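PDB 3QVE: HMG box-containing protein 1 from Homo sapiens, which represses transcription by binding the promoters of target genes, helps regulate the cell cycle and the Wnt pathway, and is represented here by its AXH domain. Local coordinates for residues S73-T78 against V91-D96; K102-S107 against P121-H126. All coordinates share one frame; numbering follows the deposited sequence. Where two conformers were deposited one is given.

Interaction 1 (S73-T78 against V91-D96); sequences SVLKLT and VECKLD. With EDO (1,2-ethanediol), chain N.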
ATOM      1  N   SER A  73      10.930  12.747   2.857  1.00 33.93           N
ATOM      2  CA  SER A  73       9.699  12.606   3.633  1.00 33.35           C
ATOM      3  C   SER A  73       8.946  11.378   3.156  1.00 30.73           C
ATOM      4  O   SER A  73       8.724  11.247   1.971  1.00 30.44           O
ATOM      5  CB  SER A  73       8.795  13.837   3.407  1.00 36.72           C
ATOM      6  OG  SER A  73       9.354  14.910   4.104  1.00 43.83           O
ATOM      7  N   VAL A  74       8.543  10.507   4.090  1.00 26.65           N
ATOM      8  CA  VAL A  74       7.828   9.288   3.777  1.00 23.78           C
ATOM      9  C   VAL A  74       6.647   9.062   4.729  1.00 25.28           C
ATOM     10  O   VAL A  74       6.579   9.681   5.768  1.00 24.74           O
ATOM     11  CB  VAL A  74       8.775   8.073   3.823  1.00 26.87           C
ATOM     12  CG1 VAL A  74       9.771   8.124   2.669  1.00 24.39           C
ATOM     13  CG2 VAL A  74       9.451   7.907   5.192  1.00 26.33           C
ATOM     14  N   LEU A  75       5.742   8.176   4.352  1.00 22.65           N
ATOM     15  CA  LEU A  75       4.628   7.731   5.179  1.00 24.40           C
ATOM     16  C   LEU A  75       5.024   6.349   5.686  1.00 25.80           C
ATOM     17  O   LEU A  75       5.768   5.604   5.015  1.00 22.73           O
ATOM     18  CB  LEU A  75       3.325   7.614   4.364  1.00 28.00           C
ATOM     19  CG  LEU A  75       2.701   8.882   3.755  1.00 29.48           C
ATOM     20  CD1 LEU A  75       1.665   8.527   2.668  1.00 28.49           C
ATOM     21  CD2 LEU A  75       2.113   9.707   4.851  1.00 34.00           C
ATOM     22  N   LYS A  76       4.546   6.029   6.884  1.00 23.13           N
ATOM     23  CA  LYS A  76       4.609   4.709   7.442  1.00 23.04           C
ATOM     24  C   LYS A  76       3.212   4.358   7.851  1.00 26.23           C
ATOM     25  O   LYS A  76       2.587   5.088   8.617  1.00 24.20           O
ATOM     26  CB  LYS A  76       5.576   4.657   8.606  1.00 27.25           C
ATOM     27  CG  LYS A  76       7.039   4.724   8.130  1.00 39.54           C
ATOM     28  CD  LYS A  76       8.078   4.703   9.260  1.00 50.05           C
ATOM     29  CE  LYS A  76       8.280   3.335   9.804  1.00 51.90           C
ATOM     30  NZ  LYS A  76       9.115   3.321  11.045  1.00 52.93           N
ATOM     31  N   LEU A  77       2.733   3.251   7.313  1.00 20.69           N
ATOM     32  CA  LEU A  77       1.322   2.850   7.409  1.00 23.52           C
ATOM     33  C   LEU A  77       1.203   1.438   7.857  1.00 24.53           C
ATOM     34  O   LEU A  77       1.986   0.601   7.412  1.00 25.04           O
ATOM     35  CB  LEU A  77       0.670   2.930   6.023  1.00 19.16           C
ATOM     36  CG  LEU A  77       0.833   4.191   5.203  1.00 24.27           C
ATOM     37  CD1 LEU A  77       0.272   4.001   3.746  1.00 23.06           C
ATOM     38  CD2 LEU A  77       0.128   5.372   5.994  1.00 20.89           C
ATOM     39  N   THR A  78       0.166   1.121   8.640  1.00 22.33           N
ATOM     40  CA  THR A  78      -0.044  -0.272   9.060  1.00 21.77           C
ATOM     41  C   THR A  78      -1.407  -0.694   8.599  1.00 23.88           C
ATOM     42  O   THR A  78      -2.395   0.016   8.780  1.00 25.42           O
ATOM     43  CB  THR A  78       0.107  -0.462  10.591  1.00 23.51           C
ATOM     44  OG1 THR A  78       1.470  -0.235  10.929  1.00 24.49           O
ATOM     45  CG2 THR A  78      -0.278  -1.923  11.036  1.00 24.37           C
ATOM     46  N   VAL A  91       4.147  -0.606   5.967  1.00 23.08           N
ATOM     47  CA  VAL A  91       4.857  -0.202   4.775  1.00 21.77           C
ATOM     48  C   VAL A  91       5.405   1.190   4.967  1.00 23.32           C
ATOM     49  O   VAL A  91       4.890   1.969   5.780  1.00 23.21           O
ATOM     50  CB  VAL A  91       3.957  -0.215   3.476  1.00 27.01           C
ATOM     51  CG1 VAL A  91       3.212  -1.535   3.332  1.00 20.88           C
ATOM     52  CG2 VAL A  91       3.006   0.929   3.453  1.00 22.35           C
ATOM     53  N   GLU A  92       6.462   1.492   4.222  1.00 19.96           N
ATOM     54  CA  GLU A  92       6.918   2.856   4.016  1.00 20.85           C
ATOM     55  C   GLU A  92       6.621   3.208   2.573  1.00 23.74           C
ATOM     56  O   GLU A  92       6.954   2.438   1.681  1.00 26.95           O
ATOM     57  CB  GLU A  92       8.407   2.947   4.253  1.00 24.31           C
ATOM     58  CG  GLU A  92       8.984   4.333   4.198  1.00 26.34           C
ATOM     59  CD  GLU A  92      10.462   4.314   3.885  1.00 33.78           C
ATOM     60  OE1 GLU A  92      11.240   4.385   4.866  1.00 31.51           O
ATOM     61  OE2 GLU A  92      10.843   4.225   2.681  1.00 30.73           O
ATOM     62  N   CYS A  93       5.962   4.332   2.318  1.00 22.49           N
ATOM     63  CA  CYS A  93       5.664   4.694   0.933  1.00 22.64           C
ATOM     64  C   CYS A  93       5.823   6.193   0.740  1.00 25.76           C
ATOM     65  O   CYS A  93       5.924   6.946   1.692  1.00 24.98           O
ATOM     66  CB  CYS A  93       4.275   4.210   0.577  1.00 26.59           C
ATOM     67  SG  CYS A  93       3.027   5.083   1.385  1.00 32.98           S
ATOM     68  N   LYS A  94       5.872   6.633  -0.507  1.00 26.62           N
ATOM     69  CA  LYS A  94       5.977   8.060  -0.799  1.00 26.54           C
ATOM     70  C   LYS A  94       4.675   8.797  -0.436  1.00 22.51           C
ATOM     71  O   LYS A  94       3.611   8.193  -0.415  1.00 22.99           O
ATOM     72  CB  LYS A  94       6.325   8.283  -2.270  1.00 32.15           C
ATOM     73  CG  LYS A  94       7.570   7.579  -2.760  1.00 37.49           C
ATOM     74  CD  LYS A  94       8.807   7.907  -1.924  1.00 59.12           C
ATOM     75  CE  LYS A  94      10.061   7.129  -2.375  1.00 60.68           C
ATOM     76  NZ  LYS A  94      10.554   6.235  -1.325  1.00 40.75           N
ATOM     77  N   LEU A  95       4.777  10.096  -0.161  1.00 23.97           N
ATOM     78  CA  LEU A  95       3.621  10.900   0.264  1.00 26.71           C
ATOM     79  C   LEU A  95       2.534  10.937  -0.784  1.00 27.66           C
ATOM     80  O   LEU A  95       1.379  11.073  -0.440  1.00 28.50           O
ATOM     81  CB  LEU A  95       4.033  12.332   0.578  1.00 25.62           C
ATOM     82  CG  LEU A  95       5.081  12.662   1.629  1.00 37.46           C
ATOM     83  CD1 LEU A  95       5.138  14.204   1.961  1.00 31.02           C
ATOM     84  CD2 LEU A  95       4.844  11.888   2.884  1.00 28.56           C
ATOM     85  N   ASP A  96       2.916  10.786  -2.052  1.00 23.37           N
ATOM     86  CA  ASP A  96       1.991  10.854  -3.170  1.00 26.41           C
ATOM     87  C   ASP A  96       1.413   9.474  -3.581  1.00 24.63           C
ATOM     88  O   ASP A  96       0.718   9.382  -4.597  1.00 26.32           O
ATOM     89  CB  ASP A  96       2.725  11.450  -4.386  1.00 26.84           C
ATOM     90  CG  ASP A  96       3.950  10.660  -4.734  1.00 36.70           C
ATOM     91  OD1 ASP A  96       3.852   9.423  -4.815  1.00 43.11           O
ATOM     92  OD2 ASP A  96       5.011  11.272  -4.885  1.00 57.89           O
TER
HETATM   93  C1  EDO N  24      10.510   0.322  12.959  1.00 69.45           C
HETATM   94  O1  EDO N  24      10.208   1.058  11.770  1.00 65.04           O
HETATM   95  C2  EDO N  24      11.574  -0.727  12.691  1.00 70.50           C
HETATM   96  O2  EDO N  24      12.632  -0.125  11.937  1.00 73.89           O
HETATM   97  O   HOH W   1       7.610  11.195  -0.546  1.00 37.35           O
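Segments 73-78 and 91-94 run antiparallel, their axes 4.6 Å apart at closest approach and their directions 143° from one another. They belong to strands 72-80 and 89-94, which form a twisted beta hairpin at the middle of the antiparallel sheet of the AXH domain, with strand 59-69 flanking the first arm and strand 17-20 the second. Two hydrogen-bonded pairs, Leu-75 with Cys-93 and Leu-77 with Val-91, enclose the non-hydrogen-bonded pair Lys-76 with Glu-92. The bond from Leu-75 N to Cys-93 O is almost straight (177°) and enters nearly along the C=O axis, whereas the return bond from Cys-93 N to Leu-75 O comes from above the carbonyl plane.

Leu-75, Leu-77, Val-91 and Cys-93 share one face. Cys-93 takes the crowded rotamer between its own N and carbonyl carbon (chi1 70°), which sets SG between two leucine tips: Leu-77 CD1 at 3.8 Å and Leu-75 CD1 at 3.9 Å. Phe-109 touches both leucines as well, and Leu-77 CB meets Val-91 CG2 beside them. On the other face Glu-92 stretches out with CG anti to its backbone N and runs obliquely past Val-74, Glu-92 CG lying 3.7 Å from Val-74 CG2. Its carboxylate is not in contact with the ammonium of Lys-76, whose chain bends at chi3 and gives its NZ to an ethanediol oxygen.

Beyond the paired residues, Leu-95 turns its tip back over the first strand, CD2 approaching Leu-75 CG to 3.8 Å and CD1 reaching Ser-73 CB. Here a water bridges the two backbones, donating to Ser-73 O at 2.8 Å and accepting from Leu-95 N at 3.1 Å.

Interaction 2 (K102-S107 against P121-H126); sequences KNKGWS and PCCEVH. With SO4 (sulfate ion), chain D; EDO (1,2-ethanediol), chain O.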
ATOM      1  N   LYS A 102     -12.139   0.880  -1.347  1.00 26.46           N
ATOM      2  CA  LYS A 102     -13.453   0.248  -1.540  0.50 26.36           C
ATOM      3  C   LYS A 102     -14.567   1.204  -1.142  1.00 29.17           C
ATOM      4  O   LYS A 102     -14.506   1.801  -0.078  1.00 26.60           O
ATOM      5  CB  LYS A 102     -13.560  -1.015  -0.692  0.50 29.18           C
ATOM      6  CG  LYS A 102     -14.633  -2.013  -1.107  0.50 32.82           C
ATOM      7  CD  LYS A 102     -14.641  -3.199  -0.152  0.50 36.09           C
ATOM      8  CE  LYS A 102     -15.290  -4.429  -0.781  0.50 40.14           C
ATOM      9  NZ  LYS A 102     -16.648  -4.129  -1.289  0.50 27.96           N
ATOM     10  N   ASN A 103     -15.578   1.343  -2.009  1.00 30.47           N
ATOM     11  CA  ASN A 103     -16.716   2.274  -1.796  1.00 33.47           C
ATOM     12  C   ASN A 103     -16.359   3.755  -1.763  1.00 35.60           C
ATOM     13  O   ASN A 103     -17.157   4.565  -1.330  1.00 36.05           O
ATOM     14  CB  ASN A 103     -17.544   1.918  -0.542  1.00 31.82           C
ATOM     15  CG  ASN A 103     -17.913   0.466  -0.513  1.00 38.64           C
ATOM     16  OD1 ASN A 103     -17.794  -0.185   0.523  1.00 41.54           O
ATOM     17  ND2 ASN A 103     -18.306  -0.075  -1.665  1.00 26.68           N
ATOM     18  N   LYS A 104     -15.176   4.119  -2.235  1.00 33.05           N
ATOM     19  CA  LYS A 104     -14.768   5.527  -2.242  1.00 33.86           C
ATOM     20  C   LYS A 104     -13.926   5.893  -3.477  1.00 30.27           C
ATOM     21  O   LYS A 104     -14.094   6.934  -4.029  1.00 34.06           O
ATOM     22  CB  LYS A 104     -14.034   5.853  -0.948  1.00 34.07           C
ATOM     23  CG  LYS A 104     -13.443   7.264  -0.937  1.00 46.36           C
ATOM     24  CD  LYS A 104     -13.243   7.821   0.486  1.00 56.63           C
ATOM     25  CE  LYS A 104     -11.895   7.469   1.084  1.00 39.56           C
ATOM     26  NZ  LYS A 104     -11.548   8.251   2.351  1.00 40.69           N
ATOM     27  N   GLY A 105     -13.040   5.028  -3.947  1.00 29.95           N
ATOM     28  CA  GLY A 105     -12.271   5.339  -5.143  1.00 30.03           C
ATOM     29  C   GLY A 105     -10.901   5.882  -4.785  1.00 30.45           C
ATOM     30  O   GLY A 105     -10.395   5.665  -3.675  1.00 25.99           O
ATOM     31  N   TRP A 106     -10.301   6.587  -5.731  1.00 26.08           N
ATOM     32  CA  TRP A 106      -8.906   6.973  -5.601  1.00 28.14           C
ATOM     33  C   TRP A 106      -8.742   7.946  -4.420  1.00 27.66           C
ATOM     34  O   TRP A 106      -9.459   8.937  -4.298  1.00 25.72           O
ATOM     35  CB  TRP A 106      -8.383   7.576  -6.903  1.00 24.50           C
ATOM     36  CG  TRP A 106      -8.095   6.574  -7.957  1.00 30.01           C
ATOM     37  CD1 TRP A 106      -8.746   6.440  -9.137  1.00 31.34           C
ATOM     38  CD2 TRP A 106      -7.108   5.545  -7.920  1.00 27.98           C
ATOM     39  NE1 TRP A 106      -8.216   5.413  -9.856  1.00 31.49           N
ATOM     40  CE2 TRP A 106      -7.204   4.840  -9.140  1.00 29.42           C
ATOM     41  CE3 TRP A 106      -6.137   5.152  -6.976  1.00 28.68           C
ATOM     42  CZ2 TRP A 106      -6.374   3.761  -9.456  1.00 32.28           C
ATOM     43  CZ3 TRP A 106      -5.288   4.107  -7.296  1.00 27.34           C
ATOM     44  CH2 TRP A 106      -5.436   3.399  -8.525  1.00 32.67           C
ATOM     45  N   SER A 107      -7.754   7.664  -3.583  1.00 26.60           N
ATOM     46  CA  SER A 107      -7.523   8.421  -2.365  1.00 26.79           C
ATOM     47  C   SER A 107      -6.017   8.536  -2.105  1.00 26.43           C
ATOM     48  O   SER A 107      -5.235   7.732  -2.592  1.00 26.08           O
ATOM     49  CB  SER A 107      -8.206   7.703  -1.170  1.00 26.78           C
ATOM     50  OG  SER A 107      -9.556   7.341  -1.485  1.00 29.01           O
ATOM     51  N   PRO A 121      -6.925  12.412  -9.672  1.00 29.10           N
ATOM     52  CA  PRO A 121      -7.609  13.193  -8.635  1.00 34.16           C
ATOM     53  C   PRO A 121      -8.066  12.316  -7.450  1.00 32.17           C
ATOM     54  O   PRO A 121      -8.609  11.238  -7.667  1.00 29.81           O
ATOM     55  CB  PRO A 121      -8.824  13.711  -9.366  1.00 34.44           C
ATOM     56  CG  PRO A 121      -9.126  12.661 -10.424  1.00 34.95           C
ATOM     57  CD  PRO A 121      -7.824  12.046 -10.789  1.00 29.81           C
ATOM     58  N   CYS A 122      -7.865  12.770  -6.224  1.00 28.62           N
ATOM     59  CA  CYS A 122      -8.041  11.902  -5.069  1.00 29.22           C
ATOM     60  C   CYS A 122      -8.774  12.559  -3.953  1.00 29.10           C
ATOM     61  O   CYS A 122      -8.561  13.730  -3.708  1.00 27.58           O
ATOM     62  CB  CYS A 122      -6.657  11.540  -4.481  1.00 27.44           C
ATOM     63  SG  CYS A 122      -5.676  10.447  -5.505  1.00 33.03           S
ATOM     64  N   CYS A 123      -9.608  11.786  -3.273  1.00 28.38           N
ATOM     65  CA  CYS A 123     -10.106  12.103  -1.950  0.50 30.31           C
ATOM     66  C   CYS A 123      -8.992  11.876  -0.932  1.00 28.81           C
ATOM     67  O   CYS A 123      -7.943  11.283  -1.225  1.00 25.84           O
ATOM     68  CB  CYS A 123     -11.239  11.151  -1.565  0.50 30.98           C
ATOM     69  SG  CYS A 123     -12.680  11.071  -2.645  0.50 37.37           S
ATOM     70  N   GLU A 124      -9.233  12.279   0.283  1.00 28.71           N
ATOM     71  CA  GLU A 124      -8.311  12.041   1.366  1.00 32.94           C
ATOM     72  C   GLU A 124      -8.506  10.643   1.943  1.00 32.62           C
ATOM     73  O   GLU A 124      -9.635  10.220   2.183  1.00 33.12           O
ATOM     74  CB  GLU A 124      -8.562  13.072   2.466  1.00 37.98           C
ATOM     75  CG  GLU A 124      -7.562  14.210   2.476  1.00 59.51           C
ATOM     76  CD  GLU A 124      -7.858  15.245   3.565  1.00 75.11           C
ATOM     77  OE1 GLU A 124      -7.700  16.448   3.269  1.00 79.04           O
ATOM     78  OE2 GLU A 124      -8.232  14.857   4.702  1.00 77.30           O
ATOM     79  N   VAL A 125      -7.412   9.945   2.192  1.00 27.87           N
ATOM     80  CA  VAL A 125      -7.424   8.626   2.830  0.50 27.87           C
ATOM     81  C   VAL A 125      -7.684   8.802   4.308  1.00 28.49           C
ATOM     82  O   VAL A 125      -7.189   9.760   4.904  1.00 27.20           O
ATOM     83  CB  VAL A 125      -6.056   7.902   2.712  0.50 29.75           C
ATOM     84  CG1 VAL A 125      -6.050   6.577   3.520  0.50 29.06           C
ATOM     85  CG2 VAL A 125      -5.688   7.628   1.256  0.50 22.01           C
ATOM     86  N   HIS A 126      -8.440   7.892   4.915  1.00 27.12           N
ATOM     87  CA  HIS A 126      -8.566   7.857   6.399  1.00 25.24           C
ATOM     88  C   HIS A 126      -8.461   6.445   6.948  1.00 27.85           C
ATOM     89  O   HIS A 126      -8.780   5.459   6.246  1.00 26.87           O
ATOM     90  CB  HIS A 126      -9.931   8.379   6.860  1.00 30.91           C
ATOM     91  CG  HIS A 126     -10.183   9.797   6.466  1.00 35.21           C
ATOM     92  ND1 HIS A 126      -9.548  10.862   7.069  1.00 37.71           N
ATOM     93  CD2 HIS A 126     -10.942  10.317   5.474  1.00 36.80           C
ATOM     94  CE1 HIS A 126      -9.932  11.983   6.484  1.00 39.00           C
ATOM     95  NE2 HIS A 126     -10.782  11.680   5.518  1.00 33.89           N
TER
HETATM   96  S   SO4 D   2      -7.706   9.748  10.112  1.00 39.91           S
HETATM   97  O1  SO4 D   2      -6.632  10.089  11.019  1.00 42.48           O
HETATM   98  O2  SO4 D   2      -8.816   9.071  10.743  1.00 53.55           O
HETATM   99  O3  SO4 D   2      -8.100  10.868   9.273  1.00 50.03           O
HETATM  100  O4  SO4 D   2      -7.158   8.789   9.193  1.00 47.90           O
HETATM  101  C1  EDO O  40     -14.922   1.122  -5.536  1.00 55.61           C
HETATM  102  O1  EDO O  40     -15.435   0.151  -4.607  1.00 31.95           O
HETATM  103  C2  EDO O  40     -16.010   1.972  -6.178  1.00 58.18           C
HETATM  104  O2  EDO O  40     -15.865   3.327  -5.750  1.00 70.24           O
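Backbone pairing between segments 102-107 and 121-126 is brief, since their touching parts run about 101° apart. Cys-123 N donates to Trp-106 O at 3.0 Å, in the plane of that carbonyl, and Ser-107 pairs with Cys-123 in a parallel bridge. Two CA-H...O contacts supplement the bond: Cys-122 CA also faces Trp-106 O, and Ser-107 CA lies 3.1 Å from Cys-123 O.

Among side-chain polar contacts, Lys-104 makes the long reach. With CG anti to its backbone N (chi1 174°) and a bend at chi3, it passes Cys-123 and brings NZ to Glu-124 O at 2.8 Å, in the carbonyl plane. The same ammonium forms a salt bridge with Asp-129, whose carboxylate also accepts from His-126 N. An alanine in place of Lys-104 would lack the ammonium that ties the Glu-124 carbonyl to Asp-129, and would probably loosen the hold of segment 102-107 on the backbone around Glu-124. The Lys-104 chain crosses His-126 at about a right angle; the imidazole uses ND1 to bind a sulfate, His-126 ND1 lying 2.6 Å from sulfate O3. Within the first segment, Ser-107 OG turns back to donate to Gly-105 O from above its carbonyl plane.

Apolar packing is tightest where Val-125 CG2 presses on Ser-107 CB at 3.5 Å, while Trp-106 CB rests more loosely near Cys-122 SG. The Trp-106 indole leads away from this meeting to give NE1 to Met-2 O and to make edge-to-face contacts with Trp-4 and Tyr-100.

Lys-104 and Gly-105 both face Val-101 in a classic beta bulge against strand 98-101. Strand 105-108 is central in the small three-stranded sheet, and helix 111-118 links it to strand 123-124 as a beta-alpha-beta unit, with Cys-122 touching Pro-111 and Thr-114 of that helix.

From the N terminus, the chain first reaches 73-78 on strand 72-80 and returns through 91-96 on strand 89-94, so interaction 1 closes a hairpin loop of 12 intervening residues within the large antiparallel sheet. Strand 98-101 then starts the smaller mixed sheet, and interaction 2 opens at 102-107; its 13 intervening residues, which include helix 111-118, end at 121-126. The two loops lie in series, neither nested nor crossed. The centres of interactions 1 and 2 are about 16 Å apart, and the nearest atoms of interactions 1 and 2 are about 6 Å apart, without touching. Phe-109 and helix 111-118, both between the segments of interaction 2, contact side chains of each interaction and so join the two sheets.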